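Putative major capsid protein (Cafeteriavirus-dependent mavirus, PDB 6G44) probably builds the capsid shell of the virophage mavirus, as a double jelly-roll major capsid protein whose copies associate in threes. Local coordinates at residues T120-P123 / A124-I127; K128-Q131 / Y132-P136; E380-S384 / N385-K389. All coordinates share one frame; numbering follows the deposited sequence. Where two conformers were deposited one is given.

Contact 1: residues T120-P123 / A124-I127; sequences TSYP and AQLI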
# COMPACT_ATOMS: atom_id res chain seq x y z
N THR C 120 29.82 -4.02 19.53
CA THR C 120 29.30 -2.83 20.19
C THR C 120 28.58 -1.96 19.17
O THR C 120 29.13 -1.64 18.15
CB THR C 120 30.46 -2.04 20.85
OG1 THR C 120 31.09 -2.88 21.83
CG2 THR C 120 29.96 -0.79 21.55
N SER C 121 27.34 -1.61 19.48
CA SER C 121 26.55 -0.76 18.58
C SER C 121 25.67 0.17 19.37
O SER C 121 25.63 0.14 20.60
CB SER C 121 25.79 -1.64 17.61
OG SER C 121 24.77 -2.29 18.24
N TYR C 122 24.95 1.03 18.64
CA TYR C 122 24.26 2.16 19.25
C TYR C 122 22.81 2.19 18.74
O TYR C 122 22.51 2.92 17.76
CB TYR C 122 25.03 3.44 18.90
CG TYR C 122 26.46 3.32 19.35
CD1 TYR C 122 26.79 3.55 20.67
CD2 TYR C 122 27.45 2.92 18.47
CE1 TYR C 122 28.12 3.40 21.11
CE2 TYR C 122 28.77 2.75 18.90
CZ TYR C 122 29.08 3.01 20.21
OH TYR C 122 30.40 2.84 20.61
N PRO C 123 21.93 1.40 19.35
CA PRO C 123 20.59 1.22 18.77
C PRO C 123 19.80 2.52 18.61
O PRO C 123 19.11 2.69 17.59
CB PRO C 123 19.93 0.27 19.78
CG PRO C 123 21.07 -0.55 20.32
CD PRO C 123 22.18 0.44 20.46
N ALA C 124 19.84 3.42 19.58
CA ALA C 124 19.03 4.66 19.49
C ALA C 124 19.53 5.48 18.29
O ALA C 124 18.72 6.06 17.56
CB ALA C 124 19.13 5.46 20.77
N GLN C 125 20.84 5.58 18.12
CA GLN C 125 21.43 6.31 16.98
C GLN C 125 21.07 5.60 15.66
O GLN C 125 20.72 6.28 14.66
CB GLN C 125 22.96 6.39 17.19
CG GLN C 125 23.75 7.10 16.13
CD GLN C 125 25.23 7.09 16.49
OE1 GLN C 125 25.90 6.08 16.30
NE2 GLN C 125 25.73 8.22 16.99
N LEU C 126 21.11 4.28 15.64
CA LEU C 126 20.85 3.46 14.44
C LEU C 126 19.40 3.65 14.00
O LEU C 126 19.13 3.93 12.83
CB LEU C 126 21.10 1.95 14.67
CG LEU C 126 22.46 1.25 14.59
CD1 LEU C 126 22.36 -0.14 15.21
CD2 LEU C 126 22.94 1.12 13.15
N ILE C 127 18.47 3.54 14.94
CA ILE C 127 17.05 3.58 14.56
C ILE C 127 16.67 4.98 14.16
O ILE C 127 15.77 5.11 13.31
CB ILE C 127 16.14 2.99 15.66
CG1 ILE C 127 14.74 2.64 15.14
CG2 ILE C 127 16.01 3.90 16.85
CD1 ILE C 127 14.71 1.70 13.95

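Contact 2: residues K128-Q131 / Y132-P136; sequences KLHQ and YNADP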
# COMPACT_ATOMS: atom_id res chain seq x y z
N LYS C 128 17.29 6.02 14.72
CA LYS C 128 16.94 7.38 14.31
C LYS C 128 17.18 7.59 12.83
O LYS C 128 16.43 8.33 12.19
CB LYS C 128 17.69 8.45 15.13
CG LYS C 128 17.22 9.90 14.87
CD LYS C 128 17.88 10.90 15.81
CE LYS C 128 17.38 12.32 15.58
NZ LYS C 128 17.99 13.34 16.48
N LEU C 129 18.21 6.96 12.27
CA LEU C 129 18.48 7.01 10.83
C LEU C 129 17.64 6.01 10.07
O LEU C 129 17.00 6.35 9.06
CB LEU C 129 19.94 6.70 10.51
CG LEU C 129 20.95 7.77 10.80
CD1 LEU C 129 22.35 7.18 10.65
CD2 LEU C 129 20.77 8.89 9.80
N HIS C 130 17.63 4.77 10.53
CA HIS C 130 17.03 3.65 9.84
C HIS C 130 15.55 3.86 9.59
O HIS C 130 15.01 3.42 8.56
CB HIS C 130 17.26 2.36 10.66
CG HIS C 130 16.79 1.12 9.98
ND1 HIS C 130 17.37 0.65 8.83
CD2 HIS C 130 15.83 0.23 10.32
CE1 HIS C 130 16.78 -0.48 8.48
NE2 HIS C 130 15.83 -0.75 9.36
N GLN C 131 14.86 4.52 10.53
CA GLN C 131 13.41 4.74 10.39
C GLN C 131 13.06 5.55 9.14
O GLN C 131 11.92 5.49 8.67
CB GLN C 131 12.81 5.43 11.64
CG GLN C 131 13.28 6.85 11.85
CD GLN C 131 12.87 7.45 13.18
OE1 GLN C 131 11.96 6.96 13.85
NE2 GLN C 131 13.55 8.53 13.59
N TYR C 132 14.03 6.31 8.63
CA TYR C 132 13.79 7.22 7.50
C TYR C 132 14.10 6.61 6.16
O TYR C 132 13.73 7.21 5.15
CB TYR C 132 14.59 8.52 7.62
CG TYR C 132 14.10 9.42 8.70
CD1 TYR C 132 12.86 10.03 8.61
CD2 TYR C 132 14.87 9.69 9.81
CE1 TYR C 132 12.41 10.89 9.60
CE2 TYR C 132 14.44 10.54 10.80
CZ TYR C 132 13.21 11.15 10.70
OH TYR C 132 12.79 11.99 11.71
N ASN C 133 14.80 5.50 6.07
CA ASN C 133 15.02 4.95 4.70
C ASN C 133 14.88 3.46 4.53
O ASN C 133 15.19 2.95 3.45
CB ASN C 133 16.30 5.50 4.07
CG ASN C 133 17.52 4.80 4.55
OD1 ASN C 133 17.54 4.24 5.65
ND2 ASN C 133 18.55 4.78 3.73
N ALA C 134 14.32 2.80 5.52
CA ALA C 134 13.94 1.41 5.43
C ALA C 134 12.60 1.23 4.78
O ALA C 134 11.78 2.14 4.68
CB ALA C 134 13.92 0.79 6.83
N ASP C 135 12.36 0.01 4.34
CA ASP C 135 11.06 -0.37 3.87
C ASP C 135 10.01 -0.30 5.01
O ASP C 135 10.18 -0.96 6.02
CB ASP C 135 11.17 -1.80 3.33
CG ASP C 135 9.87 -2.34 2.80
OD1 ASP C 135 8.85 -1.62 2.78
OD2 ASP C 135 9.90 -3.52 2.38
N PRO C 136 8.96 0.53 4.87
CA PRO C 136 7.94 0.62 5.93
C PRO C 136 7.26 -0.70 6.34
O PRO C 136 6.84 -0.86 7.48
CB PRO C 136 6.93 1.63 5.37
CG PRO C 136 7.71 2.45 4.44
CD PRO C 136 8.67 1.50 3.79

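Contact 3: residues E380-S384 / N385-K389; sequences ELSSS and NGYNK. With SO4 (sulfate ion), chain Z.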
# COMPACT_ATOMS: atom_id res chain seq x y z
N GLU C 380 14.90 14.80 -3.50
CA GLU C 380 14.99 13.77 -4.53
C GLU C 380 16.23 12.89 -4.36
O GLU C 380 16.16 11.66 -4.48
CB GLU C 380 14.92 14.42 -5.92
CG GLU C 380 13.53 15.01 -6.22
CD GLU C 380 13.46 15.90 -7.46
OE1 GLU C 380 14.48 16.11 -8.11
OE2 GLU C 380 12.36 16.43 -7.74
N LEU C 381 17.35 13.53 -4.05
CA LEU C 381 18.60 12.80 -3.77
C LEU C 381 18.37 11.82 -2.60
O LEU C 381 18.69 10.63 -2.66
CB LEU C 381 19.71 13.79 -3.43
CG LEU C 381 20.99 13.26 -2.79
CD1 LEU C 381 21.68 12.23 -3.68
CD2 LEU C 381 21.95 14.40 -2.43
N SER C 382 17.84 12.34 -1.50
CA SER C 382 17.65 11.48 -0.34
C SER C 382 16.68 10.33 -0.64
O SER C 382 16.93 9.18 -0.26
CB SER C 382 17.18 12.28 0.89
OG SER C 382 17.44 11.53 2.07
N SER C 383 15.60 10.65 -1.36
CA SER C 383 14.59 9.66 -1.75
C SER C 383 15.15 8.59 -2.68
O SER C 383 14.74 7.42 -2.60
CB SER C 383 13.39 10.35 -2.39
OG SER C 383 12.75 11.21 -1.46
N SER C 384 16.13 8.96 -3.51
CA SER C 384 16.78 7.97 -4.40
C SER C 384 17.56 6.92 -3.63
O SER C 384 17.86 5.85 -4.17
CB SER C 384 17.68 8.66 -5.43
OG SER C 384 18.91 9.08 -4.87
N ASN C 385 17.88 7.24 -2.38
CA ASN C 385 18.60 6.38 -1.46
C ASN C 385 17.70 5.89 -0.33
O ASN C 385 18.20 5.47 0.74
CB ASN C 385 19.83 7.14 -0.95
CG ASN C 385 20.82 7.36 -2.05
OD1 ASN C 385 21.14 6.41 -2.80
ND2 ASN C 385 21.28 8.62 -2.23
N GLY C 386 16.39 5.94 -0.55
CA GLY C 386 15.42 5.31 0.33
C GLY C 386 14.63 6.21 1.24
O GLY C 386 13.70 5.72 1.90
N TYR C 387 14.91 7.52 1.30
CA TYR C 387 14.15 8.40 2.18
C TYR C 387 12.66 8.21 1.93
O TYR C 387 12.22 8.29 0.79
CB TYR C 387 14.55 9.86 1.98
CG TYR C 387 13.92 10.76 2.99
CD1 TYR C 387 14.49 10.94 4.26
CD2 TYR C 387 12.76 11.46 2.68
CE1 TYR C 387 13.88 11.73 5.23
CE2 TYR C 387 12.16 12.28 3.62
CZ TYR C 387 12.73 12.44 4.88
OH TYR C 387 12.13 13.27 5.82
N ASN C 388 11.91 8.01 3.01
CA ASN C 388 10.56 7.42 2.93
C ASN C 388 9.43 8.30 3.45
O ASN C 388 8.32 7.81 3.62
CB ASN C 388 10.53 6.04 3.61
CG ASN C 388 10.84 6.11 5.08
OD1 ASN C 388 10.74 7.17 5.71
ND2 ASN C 388 11.26 4.96 5.65
N LYS C 389 9.68 9.59 3.64
CA LYS C 389 8.68 10.53 4.13
C LYS C 389 8.37 11.63 3.12
O LYS C 389 9.14 11.88 2.20
CB LYS C 389 9.09 11.16 5.46
CG LYS C 389 9.34 10.15 6.57
CD LYS C 389 8.14 9.25 6.83
CE LYS C 389 6.96 10.00 7.40
NZ LYS C 389 5.75 9.15 7.47
S SO4 Z . 4.23 9.97 4.19
O1 SO4 Z . 4.94 11.06 4.83
O2 SO4 Z . 2.80 10.15 4.33
O3 SO4 Z . 4.64 8.69 4.84
O4 SO4 Z . 4.62 9.91 2.75
O HOH W 1 12.26 6.72 -1.44
O HOH W 2 10.10 9.88 -0.16

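Contact 1: residues T120-P123 / A124-I127
Tyr122 and Gln125 run alongside each other in the same direction, the ring of one beside the amide of the other with their planes 57° apart. Their nearest approach is made by Gln125 OE1, which comes to 3.8 Å from Tyr122 CB and stands obliquely to the ring. Gln125 gets its amide there through a fully stretched chain, with CG trans to the backbone N (chi1 180°) and the next torsion extended as well. Between the two side chains the backbone turns from strand 117-121 into helix 123-130. Tyr122 holds the N-cap position, and Pro123, whose ring nitrogen carries no hydrogen to donate, opens the first turn, a place that suits proline. The first helical hydrogen bonds follow, Leu126 N to Tyr122 O at 2.9 Å and Ile127 N to Pro123 O, also at 2.9 Å. Carbons of the two donor residues also lie against these oxygens: Leu126 CB is 3.5 Å from Tyr122 O, and Ile127 CG2 is 3.4 Å from Pro123 O. Pro123 packs on Ala110 and Ile107, while Leu126 reaches Ile293 and Gln125 reaches Leu295, both on strand 286-305.

Contact 2: residues K128-Q131 / Y132-P136
The C-terminal turn of helix 123-130 unwinds here into the short link to helix 136-142, and His130 and Ala134 meet across it. The methyl of Ala134 stands over one face of the imidazole, CB 3.7 Å from the ring centroid of His130, in a CH-pi contact displaced toward the CE1-NE2 side. With CG trans to the backbone N (chi1 -175°), the His130 ring swings forward along the chain to meet that methyl. His130 O takes two backbone donors: Ala134 N at 3.2 Å, nearly in line with the carbonyl, and Asn133 N at 3.3 Å, from well above its plane. One residue earlier, Tyr132 N binds Leu129 O at 3.0 Å.

Gln131 and Tyr132 form a second pair, running alongside each other with amide and ring 66° apart. Gln131 CG lies over one face of the phenol, 4.1 Å from the ring centroid of Tyr132, and the extended chain carries NE2 back to Lys128 O at 3.2 Å. That bond helps fix the amide, although the acceptor is tilted 25° out of its plane.

Leu129 and Tyr132 pack on Val425 of strand 425-428, Lys128 NZ bonds Ser340 OG on strand 334-341, and His130 leans on Leu139 and Leu142 of helix 136-142, its ring edge-to-face with Tyr213.

Contact 3: residues E380-S384 / N385-K389
Tyr387 folds back against the last turn of helix 375-384, its CB 3.3 Å from Ser382 OG, while the Ser383 hydroxyl stands at the edge of its ring. This is the tight side, and a Schellman motif organises it. Tyr387 N bonds Ser382 O at 3.0 Å and Gly386 N bonds Ser383 O at 3.0 Å, with Gly386 at positive phi (105°) as the C-prime residue. Ser382 O is gripped from opposite faces of its carbonyl plane, by Tyr387 N on one and Asn385 N on the other. Ser382 OG is turned trans to its own backbone N (chi1 -161°), where it bonds both Val425 O and Phe427 N of strand 425-428. Asn385 is buried as well: ND2 lies 3.9 Å from Leu381 CD1 and bonds Asp432 OD2 and Phe427 O, while OD1 takes Arg429 NE.

The looser side is more open and partly bridged by water. On the exposed rim of the turn Ser384 OG donates a hydrogen bond to Leu381 O at 2.7 Å. One water donates to Ser383 O and Tyr387 O; a second lies within bonding distance of Ser383 OG, Tyr387 O and Lys389 O, which must share its two hydrogens. Beyond them Lys389 leads away from the helix, its chain bent at two torsions, and NZ binds O3 of a sulfate, probably from the crystallisation liquor, at 2.9 Å.

Lys389 also makes a salt bridge to Glu150, and Ser172 of the second subunit and Arg390 bind the same sulfate, so the lysine's positive charge is probably shared between the carboxylate of Glu150 and an anion site at the subunit boundary.

In the fold
Contacts 1 and 2 divide a single helix, 123-130, between its first turn and its last, with centres 13 Å apart, and adjoin in sequence without touching otherwise. Contact 3 comes some 250 residues later but returns to the end of that helix: its centre is 10 Å from that of contact 2, and Asn133 ND2 reaches Asn385 O at 3.1 Å while Asn388 ND2 reaches Ala134 O at 3.0 Å. The loops that follow the two helices are thus joined by asparagine amides. Glycerol is hydrogen-bonded to His130 ND1 in contact 2, and a glycerol lies about 5 Å from the Leu126 side chain in contact 1; like the sulfate beside contact 3, it probably comes from the crystallisation liquor.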